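Local coordinates for cytosolic phospholipase A2 delta (Homo sapiens, PDB 5IZ5), which hydrolyses glycerophospholipids at the sn-2 position in a calcium-dependent manner, with a preference for linoleic acid at that position, at residues B[293-305]-B[454-466]. The protein carries 3 engineered substitutions. Sequence-based numbering, arbitrary orientation.
Sequences EEQAFLSRRKQVV and AALERGQNPLPLY
Helix 292-313 packs through Phe297, Arg300 and Arg301 against a type I beta turn, Leu456 to Gly459, and the chain that runs from it into strand 463-471. The contact is largely buried and lies in the alpha/beta-hydrolase-type catalytic domain, where that strand pairs in parallel with strand 360-363 of the mixed central sheet. At its centre Gly459, in a positive-phi conformation, comes within 4.1 Å of Arg301, CA to CA; the lack of a beta carbon lets the turn come this close to the backbone of Arg300 and Arg301. The Phe297 ring, its CG anti to the backbone N (chi1 163°), reaches in between Leu456 and Leu463, CE1 lying 3.7 Å from Leu456 CD2 and CE2 3.6 Å from Leu463 CB. Asn461 O meets the ring edge near its plane. One turn earlier on the helix, Leu463 CD2 packs against the carboxylate of Glu294, whose OE2 makes a salt bridge to Arg668 and a hydrogen bond to Tyr360. Arg301 bends at chi2 (59°) and lays one guanidinium face over the Asn461-Pro462 peptide, with Pro462 N 3.6 Å above its centre. Arg301 NH1 gives a nearly straight bond of 2.9 Å to Gly459 O in the guanidinium plane, while NH2 binds Val358 O and a water. A leucine at Arg301 would probably leave Gly459 O and Val358 O without this shared donor group and the Asn461-Pro462 peptide without its flat cover. Arg300 grips the turn: its NH2 bonds Leu456 O at 2.8 Å from one face of that carbonyl plane, and Gly459 N closes the turn onto the same oxygen from the opposite face.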
ATOM      1  N   GLU B 293     -13.968 -14.531  -3.413  1.00 41.78           N
ATOM      2  CA  GLU B 293     -13.177 -15.508  -2.665  1.00 41.61           C
ATOM      3  C   GLU B 293     -13.307 -15.342  -1.147  1.00 40.76           C
ATOM      4  O   GLU B 293     -13.374 -16.333  -0.423  1.00 38.74           O
ATOM      5  CB  GLU B 293     -11.707 -15.440  -3.072  1.00 42.57           C
ATOM      6  CG  GLU B 293     -11.412 -15.938  -4.490  1.00 44.12           C
ATOM      7  CD  GLU B 293     -11.179 -17.441  -4.579  1.00 47.13           C
ATOM      8  OE1 GLU B 293     -11.099 -18.149  -3.546  1.00 48.34           O
ATOM      9  OE2 GLU B 293     -11.065 -17.924  -5.721  1.00 49.35           O
ATOM     10  N   GLU B 294     -13.351 -14.101  -0.665  1.00 40.74           N
ATOM     11  CA  GLU B 294     -13.507 -13.868   0.775  1.00 41.11           C
ATOM     12  C   GLU B 294     -14.919 -14.244   1.231  1.00 41.42           C
ATOM     13  O   GLU B 294     -15.085 -14.834   2.289  1.00 40.71           O
ATOM     14  CB  GLU B 294     -13.184 -12.419   1.171  1.00 39.97           C
ATOM     15  CG  GLU B 294     -13.353 -12.163   2.670  1.00 40.34           C
ATOM     16  CD  GLU B 294     -12.717 -10.870   3.172  1.00 41.41           C
ATOM     17  OE1 GLU B 294     -11.862 -10.287   2.469  1.00 40.39           O
ATOM     18  OE2 GLU B 294     -13.073 -10.441   4.295  1.00 40.40           O
ATOM     19  N   GLN B 295     -15.925 -13.897   0.432  1.00 43.77           N
ATOM     20  CA  GLN B 295     -17.305 -14.293   0.727  1.00 47.09           C
ATOM     21  C   GLN B 295     -17.448 -15.809   0.815  1.00 45.77           C
ATOM     22  O   GLN B 295     -18.068 -16.327   1.741  1.00 45.59           O
ATOM     23  CB  GLN B 295     -18.259 -13.757  -0.329  1.00 50.31           C
ATOM     24  CG  GLN B 295     -18.532 -12.280  -0.190  1.00 55.20           C
ATOM     25  CD  GLN B 295     -19.425 -11.763  -1.301  1.00 62.48           C
ATOM     26  OE1 GLN B 295     -20.454 -12.366  -1.623  1.00 64.68           O
ATOM     27  NE2 GLN B 295     -19.042 -10.632  -1.892  1.00 67.25           N
ATOM     28  N   ALA B 296     -16.863 -16.513  -0.151  1.00 44.86           N
ATOM     29  CA  ALA B 296     -16.860 -17.971  -0.141  1.00 43.21           C
ATOM     30  C   ALA B 296     -16.138 -18.500   1.091  1.00 41.73           C
ATOM     31  O   ALA B 296     -16.603 -19.441   1.734  1.00 39.74           O
ATOM     32  CB  ALA B 296     -16.218 -18.511  -1.408  1.00 42.29           C
ATOM     33  N   PHE B 297     -15.007 -17.890   1.430  1.00 41.28           N
ATOM     34  CA  PHE B 297     -14.286 -18.288   2.633  1.00 39.95           C
ATOM     35  C   PHE B 297     -15.170 -18.146   3.874  1.00 38.84           C
ATOM     36  O   PHE B 297     -15.139 -18.997   4.757  1.00 39.29           O
ATOM     37  CB  PHE B 297     -13.000 -17.476   2.821  1.00 39.61           C
ATOM     38  CG  PHE B 297     -12.440 -17.561   4.210  1.00 38.05           C
ATOM     39  CD1 PHE B 297     -11.653 -18.631   4.581  1.00 38.56           C
ATOM     40  CD2 PHE B 297     -12.736 -16.591   5.155  1.00 38.80           C
ATOM     41  CE1 PHE B 297     -11.148 -18.733   5.860  1.00 38.75           C
ATOM     42  CE2 PHE B 297     -12.237 -16.684   6.442  1.00 38.60           C
ATOM     43  CZ  PHE B 297     -11.441 -17.755   6.795  1.00 39.31           C
ATOM     44  N   LEU B 298     -15.932 -17.063   3.948  1.00 37.95           N
ATOM     45  CA  LEU B 298     -16.756 -16.808   5.120  1.00 41.24           C
ATOM     46  C   LEU B 298     -17.778 -17.915   5.344  1.00 41.14           C
ATOM     47  O   LEU B 298     -17.967 -18.361   6.484  1.00 40.78           O
ATOM     48  CB  LEU B 298     -17.458 -15.452   5.026  1.00 41.67           C
ATOM     49  CG  LEU B 298     -16.543 -14.236   5.196  1.00 43.03           C
ATOM     50  CD1 LEU B 298     -17.325 -12.961   4.926  1.00 42.38           C
ATOM     51  CD2 LEU B 298     -15.906 -14.193   6.583  1.00 42.54           C
ATOM     52  N   SER B 299     -18.429 -18.352   4.265  1.00 40.63           N
ATOM     53  CA  SER B 299     -19.375 -19.474   4.346  1.00 41.05           C
ATOM     54  C   SER B 299     -18.686 -20.727   4.867  1.00 40.66           C
ATOM     55  O   SER B 299     -19.206 -21.399   5.752  1.00 41.46           O
ATOM     56  CB  SER B 299     -20.063 -19.732   2.994  1.00 41.38           C
ATOM     57  OG  SER B 299     -19.185 -20.285   2.017  1.00 41.05           O
ATOM     58  N   ARG B 300     -17.496 -21.015   4.350  1.00 41.14           N
ATOM     59  CA  ARG B 300     -16.711 -22.147   4.826  1.00 41.13           C
ATOM     60  C   ARG B 300     -16.310 -21.984   6.296  1.00 43.22           C
ATOM     61  O   ARG B 300     -16.490 -22.901   7.103  1.00 42.93           O
ATOM     62  CB  ARG B 300     -15.473 -22.336   3.934  1.00 42.15           C
ATOM     63  CG  ARG B 300     -15.809 -22.875   2.555  1.00 42.62           C
ATOM     64  CD  ARG B 300     -14.615 -23.223   1.683  1.00 42.37           C
ATOM     65  NE  ARG B 300     -13.458 -22.320   1.792  1.00 42.13           N
ATOM     66  CZ  ARG B 300     -13.174 -21.324   0.946  1.00 41.53           C
ATOM     67  NH1 ARG B 300     -13.962 -21.047  -0.086  1.00 40.65           N
ATOM     68  NH2 ARG B 300     -12.084 -20.591   1.137  1.00 42.16           N
ATOM     69  N   ARG B 301     -15.807 -20.806   6.654  1.00 44.30           N
ATOM     70  CA  ARG B 301     -15.296 -20.572   8.003  1.00 44.31           C
ATOM     71  C   ARG B 301     -16.408 -20.590   9.051  1.00 43.71           C
ATOM     72  O   ARG B 301     -16.214 -21.102  10.145  1.00 40.68           O
ATOM     73  CB  ARG B 301     -14.527 -19.240   8.071  1.00 43.24           C
ATOM     74  CG  ARG B 301     -13.845 -18.951   9.403  1.00 42.16           C
ATOM     75  CD  ARG B 301     -12.833 -20.023   9.770  1.00 42.29           C
ATOM     76  NE  ARG B 301     -12.160 -19.740  11.031  1.00 41.82           N
ATOM     77  CZ  ARG B 301     -11.289 -20.557  11.616  1.00 41.82           C
ATOM     78  NH1 ARG B 301     -10.970 -21.726  11.063  1.00 41.59           N
ATOM     79  NH2 ARG B 301     -10.734 -20.207  12.769  1.00 41.77           N
ATOM     80  N   LYS B 302     -17.562 -20.025   8.717  1.00 46.37           N
ATOM     81  CA  LYS B 302     -18.668 -19.919   9.678  1.00 51.55           C
ATOM     82  C   LYS B 302     -19.246 -21.259  10.125  1.00 53.20           C
ATOM     83  O   LYS B 302     -19.819 -21.348  11.213  1.00 52.47           O
ATOM     84  CB  LYS B 302     -19.770 -19.009   9.143  1.00 54.86           C
ATOM     85  CG  LYS B 302     -19.402 -17.544   9.289  1.00 59.12           C
ATOM     86  CD  LYS B 302     -20.421 -16.628   8.641  1.00 60.98           C
ATOM     87  CE  LYS B 302     -19.932 -15.189   8.688  1.00 62.66           C
ATOM     88  NZ  LYS B 302     -20.919 -14.256   8.087  1.00 63.73           N
ATOM     89  N   GLN B 303     -19.103 -22.289   9.293  1.00 55.46           N
ATOM     90  CA  GLN B 303     -19.445 -23.648   9.714  1.00 58.64           C
ATOM     91  C   GLN B 303     -18.520 -24.114  10.824  1.00 54.72           C
ATOM     92  O   GLN B 303     -18.977 -24.683  11.815  1.00 54.03           O
ATOM     93  CB  GLN B 303     -19.360 -24.633   8.549  1.00 62.31           C
ATOM     94  CG  GLN B 303     -20.599 -24.626   7.662  1.00 67.67           C
ATOM     95  CD  GLN B 303     -21.751 -25.384   8.316  1.00 74.95           C
ATOM     96  OE1 GLN B 303     -21.794 -26.616   8.287  1.00 81.83           O
ATOM     97  NE2 GLN B 303     -22.673 -24.650   8.932  1.00 75.37           N
ATOM     98  N   VAL B 304     -17.222 -23.870  10.651  1.00 52.04           N
ATOM     99  CA  VAL B 304     -16.231 -24.257  11.656  1.00 50.45           C
ATOM    100  C   VAL B 304     -16.439 -23.453  12.939  1.00 49.25           C
ATOM    101  O   VAL B 304     -16.314 -23.987  14.038  1.00 49.00           O
ATOM    102  CB  VAL B 304     -14.778 -24.085  11.144  1.00 50.69           C
ATOM    103  CG1 VAL B 304     -13.770 -24.417  12.239  1.00 50.46           C
ATOM    104  CG2 VAL B 304     -14.526 -24.972   9.929  1.00 50.77           C
ATOM    105  N   VAL B 305     -16.775 -22.177  12.791  1.00 49.19           N
ATOM    106  CA  VAL B 305     -17.032 -21.305  13.939  1.00 49.60           C
ATOM    107  C   VAL B 305     -18.308 -21.704  14.689  1.00 50.02           C
ATOM    108  O   VAL B 305     -18.316 -21.758  15.920  1.00 48.26           O
ATOM    109  CB  VAL B 305     -17.130 -19.826  13.511  1.00 49.78           C
ATOM    110  CG1 VAL B 305     -17.554 -18.946  14.675  1.00 48.88           C
ATOM    111  CG2 VAL B 305     -15.796 -19.339  12.948  1.00 50.56           C
ATOM    112  N   ALA B 454      -4.242 -21.973   0.380  1.00 37.85           N
ATOM    113  CA  ALA B 454      -4.406 -23.377   0.749  1.00 39.61           C
ATOM    114  C   ALA B 454      -4.818 -23.528   2.215  1.00 39.80           C
ATOM    115  O   ALA B 454      -5.588 -24.422   2.551  1.00 40.57           O
ATOM    116  CB  ALA B 454      -3.132 -24.162   0.466  1.00 37.85           C
ATOM    117  N   ALA B 455      -4.330 -22.634   3.074  1.00 40.09           N
ATOM    118  CA  ALA B 455      -4.709 -22.618   4.493  1.00 38.68           C
ATOM    119  C   ALA B 455      -6.162 -22.215   4.742  1.00 38.93           C
ATOM    120  O   ALA B 455      -6.649 -22.314   5.870  1.00 39.33           O
ATOM    121  CB  ALA B 455      -3.788 -21.689   5.264  1.00 38.53           C
ATOM    122  N   LEU B 456      -6.854 -21.759   3.699  1.00 39.06           N
ATOM    123  CA  LEU B 456      -8.226 -21.286   3.819  1.00 38.69           C
ATOM    124  C   LEU B 456      -9.234 -22.099   2.996  1.00 40.20           C
ATOM    125  O   LEU B 456     -10.424 -21.773   2.986  1.00 39.39           O
ATOM    126  CB  LEU B 456      -8.287 -19.831   3.356  1.00 38.73           C
ATOM    127  CG  LEU B 456      -7.287 -18.854   3.972  1.00 38.96           C
ATOM    128  CD1 LEU B 456      -7.398 -17.504   3.284  1.00 38.12           C
ATOM    129  CD2 LEU B 456      -7.510 -18.714   5.473  1.00 38.61           C
ATOM    130  N   GLU B 457      -8.774 -23.143   2.312  1.00 42.47           N
ATOM    131  CA  GLU B 457      -9.615 -23.845   1.329  1.00 46.24           C
ATOM    132  C   GLU B 457     -10.807 -24.567   1.966  1.00 45.80           C
ATOM    133  O   GLU B 457     -11.865 -24.659   1.352  1.00 44.74           O
ATOM    134  CB  GLU B 457      -8.786 -24.764   0.426  1.00 50.31           C
ATOM    135  CG  GLU B 457      -8.008 -25.863   1.118  1.00 53.47           C
ATOM    136  CD  GLU B 457      -6.997 -26.515   0.188  1.00 57.14           C
ATOM    137  OE1 GLU B 457      -7.136 -26.376  -1.050  1.00 58.82           O
ATOM    138  OE2 GLU B 457      -6.052 -27.156   0.700  1.00 58.50           O
ATOM    139  N   ARG B 458     -10.650 -25.026   3.205  1.00 45.31           N
ATOM    140  CA  ARG B 458     -11.740 -25.676   3.947  1.00 46.12           C
ATOM    141  C   ARG B 458     -12.256 -24.830   5.116  1.00 45.82           C
ATOM    142  O   ARG B 458     -12.975 -25.328   5.984  1.00 45.42           O
ATOM    143  CB  ARG B 458     -11.264 -27.041   4.445  1.00 47.64           C
ATOM    144  CG  ARG B 458     -11.182 -28.078   3.340  1.00 49.39           C
ATOM    145  CD  ARG B 458     -10.551 -29.360   3.809  1.00 52.27           C
ATOM    146  NE  ARG B 458      -9.156 -29.108   4.133  1.00 57.97           N
ATOM    147  CZ  ARG B 458      -8.650 -29.004   5.358  1.00 57.61           C
ATOM    148  NH1 ARG B 458      -9.403 -29.154   6.444  1.00 58.06           N
ATOM    149  NH2 ARG B 458      -7.365 -28.751   5.487  1.00 60.07           N
ATOM    150  N   GLY B 459     -11.911 -23.544   5.121  1.00 45.70           N
ATOM    151  CA  GLY B 459     -12.233 -22.656   6.235  1.00 42.85           C
ATOM    152  C   GLY B 459     -11.575 -23.098   7.527  1.00 41.66           C
ATOM    153  O   GLY B 459     -12.092 -22.826   8.605  1.00 40.57           O
ATOM    154  N   GLN B 460     -10.424 -23.762   7.417  1.00 39.68           N
ATOM    155  CA  GLN B 460      -9.789 -24.407   8.565  1.00 40.15           C
ATOM    156  C   GLN B 460      -8.865 -23.485   9.373  1.00 40.73           C
ATOM    157  O   GLN B 460      -8.320 -23.897  10.399  1.00 42.07           O
ATOM    158  CB  GLN B 460      -9.017 -25.655   8.118  1.00 39.86           C
ATOM    159  CG  GLN B 460      -7.698 -25.402   7.388  1.00 40.13           C
ATOM    160  CD  GLN B 460      -7.849 -25.184   5.892  1.00 38.77           C
ATOM    161  OE1 GLN B 460      -8.903 -24.769   5.411  1.00 39.00           O
ATOM    162  NE2 GLN B 460      -6.783 -25.449   5.153  1.00 38.29           N
ATOM    163  N   ASN B 461      -8.668 -22.261   8.893  1.00 40.02           N
ATOM    164  CA  ASN B 461      -7.937 -21.235   9.633  1.00 40.12           C
ATOM    165  C   ASN B 461      -8.646 -19.903   9.441  1.00 38.64           C
ATOM    166  O   ASN B 461      -9.455 -19.766   8.518  1.00 40.10           O
ATOM    167  CB  ASN B 461      -6.484 -21.118   9.141  1.00 40.21           C
ATOM    168  CG  ASN B 461      -5.661 -22.371   9.397  1.00 40.73           C
ATOM    169  OD1 ASN B 461      -5.284 -22.664  10.531  1.00 40.75           O
ATOM    170  ND2 ASN B 461      -5.338 -23.096   8.330  1.00 42.80           N
ATOM    171  N   PRO B 462      -8.370 -18.913  10.317  1.00 38.11           N
ATOM    172  CA  PRO B 462      -8.908 -17.566  10.066  1.00 37.90           C
ATOM    173  C   PRO B 462      -8.264 -16.911   8.837  1.00 36.71           C
ATOM    174  O   PRO B 462      -7.170 -17.306   8.435  1.00 35.64           O
ATOM    175  CB  PRO B 462      -8.537 -16.783  11.336  1.00 38.52           C
ATOM    176  CG  PRO B 462      -8.060 -17.794  12.326  1.00 38.67           C
ATOM    177  CD  PRO B 462      -7.550 -18.959  11.537  1.00 37.88           C
ATOM    178  N   LEU B 463      -8.939 -15.930   8.248  1.00 37.29           N
ATOM    179  CA  LEU B 463      -8.363 -15.155   7.145  1.00 39.86           C
ATOM    180  C   LEU B 463      -7.308 -14.185   7.704  1.00 39.87           C
ATOM    181  O   LEU B 463      -7.637 -13.347   8.546  1.00 39.42           O
ATOM    182  CB  LEU B 463      -9.440 -14.359   6.406  1.00 39.99           C
ATOM    183  CG  LEU B 463      -8.927 -13.481   5.254  1.00 44.01           C
ATOM    184  CD1 LEU B 463      -8.567 -14.326   4.048  1.00 46.18           C
ATOM    185  CD2 LEU B 463      -9.949 -12.441   4.853  1.00 45.69           C
ATOM    186  N   PRO B 464      -6.050 -14.292   7.240  1.00 37.77           N
ATOM    187  CA  PRO B 464      -4.996 -13.399   7.708  1.00 37.69           C
ATOM    188  C   PRO B 464      -4.957 -12.085   6.930  1.00 37.67           C
ATOM    189  O   PRO B 464      -5.033 -12.084   5.699  1.00 38.97           O
ATOM    190  CB  PRO B 464      -3.730 -14.208   7.460  1.00 37.75           C
ATOM    191  CG  PRO B 464      -4.047 -15.019   6.259  1.00 37.10           C
ATOM    192  CD  PRO B 464      -5.533 -15.272   6.272  1.00 38.22           C
ATOM    193  N   LEU B 465      -4.842 -10.977   7.654  1.00 37.69           N
ATOM    194  CA  LEU B 465      -4.823  -9.642   7.064  1.00 36.19           C
ATOM    195  C   LEU B 465      -3.571  -8.891   7.526  1.00 37.90           C
ATOM    196  O   LEU B 465      -3.386  -8.639   8.721  1.00 37.83           O
ATOM    197  CB  LEU B 465      -6.087  -8.882   7.461  1.00 36.88           C
ATOM    198  CG  LEU B 465      -7.389  -9.503   6.921  1.00 36.79           C
ATOM    199  CD1 LEU B 465      -8.600  -9.089   7.742  1.00 36.69           C
ATOM    200  CD2 LEU B 465      -7.592  -9.150   5.454  1.00 36.01           C
ATOM    201  N   TYR B 466      -2.705  -8.551   6.577  1.00 36.77           N
ATOM    202  CA  TYR B 466      -1.452  -7.875   6.872  1.00 35.73           C
ATOM    203  C   TYR B 466      -1.563  -6.437   6.365  1.00 37.43           C
ATOM    204  O   TYR B 466      -2.038  -6.211   5.241  1.00 37.73           O
ATOM    205  CB  TYR B 466      -0.281  -8.567   6.172  1.00 35.74           C
ATOM    206  CG  TYR B 466      -0.195 -10.088   6.293  1.00 35.44           C
ATOM    207  CD1 TYR B 466       0.741 -10.688   7.133  1.00 35.21           C
ATOM    208  CD2 TYR B 466      -1.006 -10.921   5.525  1.00 36.13           C
ATOM    209  CE1 TYR B 466       0.856 -12.069   7.229  1.00 36.78           C
ATOM    210  CE2 TYR B 466      -0.904 -12.310   5.618  1.00 36.84           C
ATOM    211  CZ  TYR B 466       0.031 -12.879   6.468  1.00 36.50           C
ATOM    212  OH  TYR B 466       0.158 -14.253   6.566  1.00 35.55           O
TER
HETATM  213  O   HOH W   1      -9.347 -22.437  13.178  1.00 49.66           O